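Local coordinates for protein anaerobically-induced outer membrane porin OprE (Pseudomonas aeruginosa, PDB 4FRX) that probably acts as an outer-membrane porin of the OprD family, a beta-barrel channel that lets small solutes cross the outer membrane, at residues D376-Y388 with L398-G410. Sequence-based numbering, arbitrary orientation.
Sequences DQSEWERDISLAY and LGFTWKNASFRSG
Ile384 and Trp402 meet on one face of an antiparallel hairpin in the porin barrel wall, held by ten backbone hydrogen bonds from Trp380-Arg408 to Tyr388-Phe400. Ile384 CB stands on this face; chi1 of 61° tucks CG1 over the main chain toward the second strand, 3.7 Å from Asn404 CB, and the CG1-CD1 bond carries the methyl over the Trp402 six-membered ring, 3.7 Å from its centroid and 9° off the normal, a CH-pi contact. Leu386 CD2 reaches the edge of the same indole, whose NE1 bonds to Asn426 on strand 423-434. Further along, Arg408 CB and CG lie over one face of the Trp380 indole, CG 3.3 Å from CZ2, while the guanidinium forms a salt bridge with Asp424.

The other face is more polar, though Phe407 lies among its acids. Glu379 OE2 accepts a 2.9 Å bond from Ser409 OG on its anti lone pair and also pairs with Arg336. Lys403 NZ, brought round by a bend at chi4 (-54°), donates to Ser385 OG at 3.0 Å. Glu381 and Asp383 take backbone N-H groups of loop 330-332. With that loop here and C8E detergent about 5 Å from Leu386, the mostly apolar Ile384-Tyr388/Phe400-Trp402 side is probably lipid-facing.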
ATOM      1  N   ASP A 376      14.910  -0.512  24.917  1.00 12.96           N
ATOM      2  CA  ASP A 376      14.888  -1.156  23.602  1.00 14.07           C
ATOM      3  C   ASP A 376      13.978  -2.390  23.564  1.00 16.02           C
ATOM      4  O   ASP A 376      14.001  -3.232  24.465  1.00 13.35           O
ATOM      5  CB  ASP A 376      16.314  -1.519  23.160  1.00 17.26           C
ATOM      6  CG  ASP A 376      17.106  -0.312  22.657  1.00 29.08           C
ATOM      7  OD1 ASP A 376      16.559   0.808  22.690  1.00 26.81           O
ATOM      8  OD2 ASP A 376      18.263  -0.495  22.206  1.00 32.56           O
ATOM      9  N   GLN A 377      13.138  -2.471  22.535  1.00 10.81           N
ATOM     10  CA  GLN A 377      12.218  -3.597  22.392  1.00  9.00           C
ATOM     11  C   GLN A 377      12.384  -4.315  21.044  1.00 11.84           C
ATOM     12  O   GLN A 377      13.012  -3.790  20.113  1.00 10.88           O
ATOM     13  CB  GLN A 377      10.773  -3.126  22.553  1.00 11.79           C
ATOM     14  CG  GLN A 377      10.122  -3.492  23.895  1.00 36.45           C
ATOM     15  CD  GLN A 377      10.678  -2.769  25.111  1.00 46.63           C
ATOM     16  OE1 GLN A 377      11.466  -1.851  24.996  1.00 54.82           O
ATOM     17  NE2 GLN A 377      10.251  -3.189  26.292  1.00 53.02           N
ATOM     18  N   SER A 378      11.825  -5.516  20.949  1.00  8.20           N
ATOM     19  CA  SER A 378      11.911  -6.297  19.719  1.00 10.60           C
ATOM     20  C   SER A 378      10.565  -6.882  19.317  1.00  9.98           C
ATOM     21  O   SER A 378       9.615  -6.880  20.091  1.00 10.85           O
ATOM     22  CB  SER A 378      12.951  -7.422  19.882  1.00 14.45           C
ATOM     23  OG  SER A 378      12.581  -8.303  20.924  1.00 22.45           O
ATOM     24  N   GLU A 379      10.496  -7.386  18.086  1.00  7.64           N
ATOM     25  CA  GLU A 379       9.281  -8.004  17.573  1.00 12.31           C
ATOM     26  C   GLU A 379       9.648  -8.858  16.360  1.00  8.20           C
ATOM     27  O   GLU A 379      10.693  -8.651  15.735  1.00  8.25           O
ATOM     28  CB  GLU A 379       8.234  -6.950  17.183  1.00 11.42           C
ATOM     29  CG  GLU A 379       8.669  -6.018  16.053  1.00  8.59           C
ATOM     30  CD  GLU A 379       7.740  -4.830  15.866  1.00 15.34           C
ATOM     31  OE1 GLU A 379       7.960  -4.046  14.920  1.00 10.91           O
ATOM     32  OE2 GLU A 379       6.803  -4.654  16.676  1.00 19.46           O
ATOM     33  N   TRP A 380       8.794  -9.813  16.029  1.00 10.80           N
ATOM     34  CA  TRP A 380       9.043 -10.646  14.866  1.00 10.98           C
ATOM     35  C   TRP A 380       7.744 -11.072  14.228  1.00  7.40           C
ATOM     36  O   TRP A 380       6.707 -11.086  14.879  1.00  8.04           O
ATOM     37  CB  TRP A 380       9.908 -11.867  15.220  1.00 12.04           C
ATOM     38  CG  TRP A 380       9.307 -12.842  16.204  1.00 17.53           C
ATOM     39  CD1 TRP A 380       9.548 -12.904  17.548  1.00 17.28           C
ATOM     40  CD2 TRP A 380       8.400 -13.914  15.909  1.00 13.72           C
ATOM     41  NE1 TRP A 380       8.839 -13.939  18.107  1.00 16.38           N
ATOM     42  CE2 TRP A 380       8.124 -14.573  17.124  1.00 19.01           C
ATOM     43  CE3 TRP A 380       7.777 -14.366  14.738  1.00 12.39           C
ATOM     44  CZ2 TRP A 380       7.269 -15.672  17.200  1.00 23.57           C
ATOM     45  CZ3 TRP A 380       6.921 -15.455  14.818  1.00 15.62           C
ATOM     46  CH2 TRP A 380       6.675 -16.091  16.041  1.00 23.53           C
ATOM     47  N   GLU A 381       7.806 -11.375  12.935  1.00  7.19           N
ATOM     48  CA  GLU A 381       6.638 -11.852  12.214  1.00  8.24           C
ATOM     49  C   GLU A 381       7.026 -12.952  11.226  1.00  4.74           C
ATOM     50  O   GLU A 381       8.085 -12.897  10.596  1.00  7.86           O
ATOM     51  CB  GLU A 381       5.915 -10.693  11.484  1.00 12.32           C
ATOM     52  CG  GLU A 381       4.664 -11.157  10.680  1.00  8.73           C
ATOM     53  CD  GLU A 381       3.708 -10.022  10.289  1.00 11.58           C
ATOM     54  OE1 GLU A 381       3.711  -8.954  10.932  1.00  9.28           O
ATOM     55  OE2 GLU A 381       2.936 -10.201   9.326  1.00 13.16           O
ATOM     56  N   ARG A 382       6.176 -13.961  11.106  1.00  9.86           N
ATOM     57  CA  ARG A 382       6.347 -14.965  10.065  1.00  9.98           C
ATOM     58  C   ARG A 382       5.063 -15.021   9.251  1.00  6.90           C
ATOM     59  O   ARG A 382       3.980 -15.248   9.814  1.00  8.68           O
ATOM     60  CB  ARG A 382       6.640 -16.348  10.685  1.00  6.42           C
ATOM     61  CG  ARG A 382       6.777 -17.486   9.662  1.00  9.21           C
ATOM     62  CD  ARG A 382       7.202 -18.805  10.345  1.00 15.41           C
ATOM     63  NE  ARG A 382       8.400 -18.651  11.158  1.00 20.14           N
ATOM     64  CZ  ARG A 382       8.331 -18.634  12.489  1.00 29.43           C
ATOM     65  NH1 ARG A 382       7.138 -18.763  13.081  1.00 32.47           N
ATOM     66  NH2 ARG A 382       9.411 -18.492  13.250  1.00 33.67           N
ATOM     67  N   ASP A 383       5.180 -14.789   7.944  1.00 10.07           N
ATOM     68  CA  ASP A 383       4.030 -14.861   7.043  1.00 11.30           C
ATOM     69  C   ASP A 383       4.207 -16.019   6.081  1.00 11.24           C
ATOM     70  O   ASP A 383       5.321 -16.361   5.724  1.00 10.52           O
ATOM     71  CB  ASP A 383       3.899 -13.605   6.167  1.00  5.96           C
ATOM     72  CG  ASP A 383       3.540 -12.368   6.944  1.00 13.99           C
ATOM     73  OD1 ASP A 383       3.304 -12.473   8.154  1.00 16.56           O
ATOM     74  OD2 ASP A 383       3.491 -11.282   6.326  1.00 19.90           O
ATOM     75  N   ILE A 384       3.093 -16.599   5.657  1.00  9.70           N
ATOM     76  CA  ILE A 384       3.084 -17.504   4.514  1.00 15.34           C
ATOM     77  C   ILE A 384       1.934 -17.113   3.600  1.00 17.51           C
ATOM     78  O   ILE A 384       0.905 -16.582   4.045  1.00 14.13           O
ATOM     79  CB  ILE A 384       2.948 -18.997   4.926  1.00 16.69           C
ATOM     80  CG1 ILE A 384       1.631 -19.250   5.664  1.00 17.05           C
ATOM     81  CG2 ILE A 384       4.133 -19.439   5.790  1.00 10.96           C
ATOM     82  CD1 ILE A 384       0.511 -19.752   4.771  1.00 18.79           C
ATOM     83  N   SER A 385       2.111 -17.372   2.317  1.00 11.76           N
ATOM     84  CA  SER A 385       1.039 -17.200   1.368  1.00 13.74           C
ATOM     85  C   SER A 385       1.091 -18.385   0.433  1.00 15.09           C
ATOM     86  O   SER A 385       2.114 -18.645  -0.197  1.00 10.90           O
ATOM     87  CB  SER A 385       1.195 -15.886   0.598  1.00 17.26           C
ATOM     88  OG  SER A 385       0.081 -15.673  -0.266  1.00 25.85           O
ATOM     89  N   LEU A 386      -0.009 -19.129   0.394  1.00 14.53           N
ATOM     90  CA  LEU A 386      -0.185 -20.233  -0.535  1.00 15.68           C
ATOM     91  C   LEU A 386      -1.304 -19.829  -1.483  1.00 11.55           C
ATOM     92  O   LEU A 386      -2.395 -19.485  -1.039  1.00 10.30           O
ATOM     93  CB  LEU A 386      -0.588 -21.493   0.235  1.00 18.87           C
ATOM     94  CG  LEU A 386      -0.846 -22.759  -0.586  1.00 16.54           C
ATOM     95  CD1 LEU A 386       0.436 -23.231  -1.264  1.00 16.61           C
ATOM     96  CD2 LEU A 386      -1.417 -23.853   0.306  1.00 20.75           C
ATOM     97  N   ALA A 387      -1.033 -19.843  -2.779  1.00 12.79           N
ATOM     98  CA  ALA A 387      -2.033 -19.432  -3.761  1.00 16.32           C
ATOM     99  C   ALA A 387      -2.104 -20.394  -4.932  1.00 15.36           C
ATOM    100  O   ALA A 387      -1.085 -20.876  -5.412  1.00 16.09           O
ATOM    101  CB  ALA A 387      -1.741 -18.027  -4.264  1.00 14.49           C
ATOM    102  N   TYR A 388      -3.324 -20.668  -5.380  1.00 17.24           N
ATOM    103  CA  TYR A 388      -3.541 -21.419  -6.611  1.00 14.82           C
ATOM    104  C   TYR A 388      -4.480 -20.668  -7.544  1.00 14.64           C
ATOM    105  O   TYR A 388      -5.635 -20.364  -7.192  1.00 19.63           O
ATOM    106  CB  TYR A 388      -4.126 -22.801  -6.318  1.00 14.70           C
ATOM    107  CG  TYR A 388      -4.242 -23.664  -7.556  1.00 16.85           C
ATOM    108  CD1 TYR A 388      -3.129 -23.919  -8.345  1.00 19.50           C
ATOM    109  CD2 TYR A 388      -5.459 -24.218  -7.937  1.00 19.97           C
ATOM    110  CE1 TYR A 388      -3.217 -24.707  -9.480  1.00 25.28           C
ATOM    111  CE2 TYR A 388      -5.557 -25.013  -9.076  1.00 22.41           C
ATOM    112  CZ  TYR A 388      -4.434 -25.252  -9.840  1.00 26.55           C
ATOM    113  OH  TYR A 388      -4.519 -26.036 -10.969  1.00 27.63           O
ATOM    114  N   LEU A 398      -9.753 -18.376 -11.945  1.00 18.71           N
ATOM    115  CA  LEU A 398     -10.272 -18.465 -10.580  1.00 22.54           C
ATOM    116  C   LEU A 398      -9.111 -18.691  -9.615  1.00 21.52           C
ATOM    117  O   LEU A 398      -8.342 -19.640  -9.760  1.00 21.68           O
ATOM    118  CB  LEU A 398     -11.315 -19.583 -10.443  1.00 25.18           C
ATOM    119  CG  LEU A 398     -12.015 -19.780  -9.086  1.00 26.26           C
ATOM    120  CD1 LEU A 398     -12.849 -18.571  -8.663  1.00 21.87           C
ATOM    121  CD2 LEU A 398     -12.892 -21.027  -9.095  1.00 24.90           C
ATOM    122  N   GLY A 399      -8.973 -17.813  -8.631  1.00 18.09           N
ATOM    123  CA  GLY A 399      -7.828 -17.900  -7.738  1.00 13.56           C
ATOM    124  C   GLY A 399      -8.207 -18.158  -6.292  1.00 16.29           C
ATOM    125  O   GLY A 399      -9.212 -17.638  -5.792  1.00 16.08           O
ATOM    126  N   PHE A 400      -7.397 -18.966  -5.620  1.00 13.83           N
ATOM    127  CA  PHE A 400      -7.587 -19.264  -4.206  1.00 14.54           C
ATOM    128  C   PHE A 400      -6.329 -18.900  -3.443  1.00 12.79           C
ATOM    129  O   PHE A 400      -5.240 -19.330  -3.817  1.00 12.06           O
ATOM    130  CB  PHE A 400      -7.866 -20.752  -4.014  1.00 18.95           C
ATOM    131  CG  PHE A 400      -9.091 -21.229  -4.722  1.00 20.31           C
ATOM    132  CD1 PHE A 400      -9.050 -21.544  -6.070  1.00 23.19           C
ATOM    133  CD2 PHE A 400     -10.289 -21.357  -4.042  1.00 18.56           C
ATOM    134  CE1 PHE A 400     -10.185 -21.987  -6.730  1.00 25.10           C
ATOM    135  CE2 PHE A 400     -11.420 -21.795  -4.693  1.00 25.81           C
ATOM    136  CZ  PHE A 400     -11.366 -22.114  -6.041  1.00 23.70           C
ATOM    137  N   THR A 401      -6.466 -18.124  -2.368  1.00 10.94           N
ATOM    138  CA  THR A 401      -5.291 -17.682  -1.605  1.00 17.22           C
ATOM    139  C   THR A 401      -5.465 -17.843  -0.094  1.00 13.96           C
ATOM    140  O   THR A 401      -6.467 -17.420   0.459  1.00 16.94           O
ATOM    141  CB  THR A 401      -4.955 -16.207  -1.912  1.00 17.78           C
ATOM    142  OG1 THR A 401      -4.698 -16.069  -3.308  1.00 19.60           O
ATOM    143  CG2 THR A 401      -3.724 -15.754  -1.129  1.00 18.72           C
ATOM    144  N   TRP A 402      -4.491 -18.475   0.554  1.00 11.13           N
ATOM    145  CA  TRP A 402      -4.447 -18.545   2.009  1.00 15.10           C
ATOM    146  C   TRP A 402      -3.240 -17.766   2.494  1.00 14.17           C
ATOM    147  O   TRP A 402      -2.109 -18.060   2.099  1.00  9.38           O
ATOM    148  CB  TRP A 402      -4.319 -20.000   2.474  1.00 12.18           C
ATOM    149  CG  TRP A 402      -4.062 -20.150   3.952  1.00 12.00           C
ATOM    150  CD1 TRP A 402      -4.615 -19.416   4.971  1.00  9.00           C
ATOM    151  CD2 TRP A 402      -3.180 -21.091   4.575  1.00 15.22           C
ATOM    152  NE1 TRP A 402      -4.130 -19.848   6.187  1.00 11.63           N
ATOM    153  CE2 TRP A 402      -3.246 -20.872   5.969  1.00 16.78           C
ATOM    154  CE3 TRP A 402      -2.340 -22.098   4.087  1.00 16.07           C
ATOM    155  CZ2 TRP A 402      -2.510 -21.632   6.881  1.00 16.72           C
ATOM    156  CZ3 TRP A 402      -1.609 -22.849   5.003  1.00 14.19           C
ATOM    157  CH2 TRP A 402      -1.703 -22.614   6.374  1.00 16.18           C
ATOM    158  N   LYS A 403      -3.471 -16.767   3.342  1.00 11.67           N
ATOM    159  CA  LYS A 403      -2.361 -16.044   3.961  1.00 10.42           C
ATOM    160  C   LYS A 403      -2.428 -16.267   5.461  1.00  9.47           C
ATOM    161  O   LYS A 403      -3.484 -16.087   6.057  1.00 11.57           O
ATOM    162  CB  LYS A 403      -2.442 -14.536   3.658  1.00 10.74           C
ATOM    163  CG  LYS A 403      -2.329 -14.180   2.164  1.00 13.20           C
ATOM    164  CD  LYS A 403      -2.372 -12.664   1.969  1.00 19.56           C
ATOM    165  CE  LYS A 403      -2.233 -12.292   0.504  1.00 36.69           C
ATOM    166  NZ  LYS A 403      -1.031 -12.892  -0.137  1.00 39.51           N
ATOM    167  N   ASN A 404      -1.312 -16.660   6.073  1.00  9.46           N
ATOM    168  CA  ASN A 404      -1.261 -16.782   7.522  1.00 11.23           C
ATOM    169  C   ASN A 404      -0.114 -15.950   8.079  1.00  3.83           C
ATOM    170  O   ASN A 404       0.979 -15.939   7.512  1.00  8.71           O
ATOM    171  CB  ASN A 404      -1.081 -18.249   7.923  1.00 15.31           C
ATOM    172  CG  ASN A 404      -0.843 -18.424   9.402  1.00 11.90           C
ATOM    173  OD1 ASN A 404       0.296 -18.445   9.866  1.00 12.70           O
ATOM    174  ND2 ASN A 404      -1.925 -18.548  10.160  1.00 12.65           N
ATOM    175  N   ALA A 405      -0.361 -15.261   9.188  1.00  7.14           N
ATOM    176  CA  ALA A 405       0.682 -14.490   9.846  1.00  8.31           C
ATOM    177  C   ALA A 405       0.718 -14.752  11.351  1.00 10.87           C
ATOM    178  O   ALA A 405      -0.328 -14.893  11.988  1.00 11.91           O
ATOM    179  CB  ALA A 405       0.482 -12.969   9.567  1.00  9.44           C
ATOM    180  N   SER A 406       1.926 -14.822  11.909  1.00  9.46           N
ATOM    181  CA  SER A 406       2.112 -14.822  13.360  1.00 10.78           C
ATOM    182  C   SER A 406       2.998 -13.642  13.703  1.00 12.66           C
ATOM    183  O   SER A 406       4.064 -13.488  13.117  1.00 11.76           O
ATOM    184  CB  SER A 406       2.788 -16.109  13.844  1.00 12.59           C
ATOM    185  OG  SER A 406       1.910 -17.206  13.787  1.00 23.03           O
ATOM    186  N   PHE A 407       2.551 -12.836  14.662  1.00  7.82           N
ATOM    187  CA  PHE A 407       3.205 -11.595  15.037  1.00  6.52           C
ATOM    188  C   PHE A 407       3.333 -11.559  16.555  1.00  8.24           C
ATOM    189  O   PHE A 407       2.364 -11.782  17.286  1.00 12.93           O
ATOM    190  CB  PHE A 407       2.399 -10.396  14.521  1.00  9.56           C
ATOM    191  CG  PHE A 407       2.937  -9.068  14.978  1.00 18.16           C
ATOM    192  CD1 PHE A 407       4.015  -8.486  14.342  1.00 19.54           C
ATOM    193  CD2 PHE A 407       2.374  -8.415  16.070  1.00 23.90           C
ATOM    194  CE1 PHE A 407       4.528  -7.260  14.776  1.00 24.10           C
ATOM    195  CE2 PHE A 407       2.874  -7.197  16.502  1.00 22.80           C
ATOM    196  CZ  PHE A 407       3.954  -6.618  15.849  1.00 26.49           C
ATOM    197  N   ARG A 408       4.548 -11.317  17.031  1.00  9.03           N
ATOM    198  CA  ARG A 408       4.786 -11.225  18.462  1.00  9.37           C
ATOM    199  C   ARG A 408       5.610  -9.978  18.728  1.00 16.22           C
ATOM    200  O   ARG A 408       6.650  -9.760  18.082  1.00 13.76           O
ATOM    201  CB  ARG A 408       5.550 -12.452  18.953  1.00 13.45           C
ATOM    202  CG  ARG A 408       4.923 -13.776  18.557  1.00 19.00           C
ATOM    203  CD  ARG A 408       3.729 -14.115  19.411  1.00 27.50           C
ATOM    204  NE  ARG A 408       3.220 -15.450  19.102  1.00 31.26           N
ATOM    205  CZ  ARG A 408       2.239 -15.695  18.240  1.00 29.31           C
ATOM    206  NH1 ARG A 408       1.650 -14.690  17.599  1.00 21.07           N
ATOM    207  NH2 ARG A 408       1.838 -16.944  18.026  1.00 29.13           N
ATOM    208  N   SER A 409       5.159  -9.176  19.684  1.00 17.80           N
ATOM    209  CA  SER A 409       5.771  -7.878  19.952  1.00 28.45           C
ATOM    210  C   SER A 409       5.858  -7.577  21.447  1.00 26.84           C
ATOM    211  O   SER A 409       5.322  -8.316  22.265  1.00 22.45           O
ATOM    212  CB  SER A 409       4.976  -6.778  19.246  1.00 39.41           C
ATOM    213  OG  SER A 409       5.680  -5.548  19.250  1.00 45.95           O
ATOM    214  N   GLY A 410       6.549  -6.496  21.797  1.00 34.44           N
ATOM    215  CA  GLY A 410       6.672  -6.084  23.188  1.00 41.82           C
ATOM    216  C   GLY A 410       7.804  -6.757  23.945  1.00 43.89           C
ATOM    217  O   GLY A 410       8.739  -7.294  23.345  1.00 48.80           O
TER
HETATM  218  O   HOH W   1       3.002 -17.876   9.560  1.00 13.19           O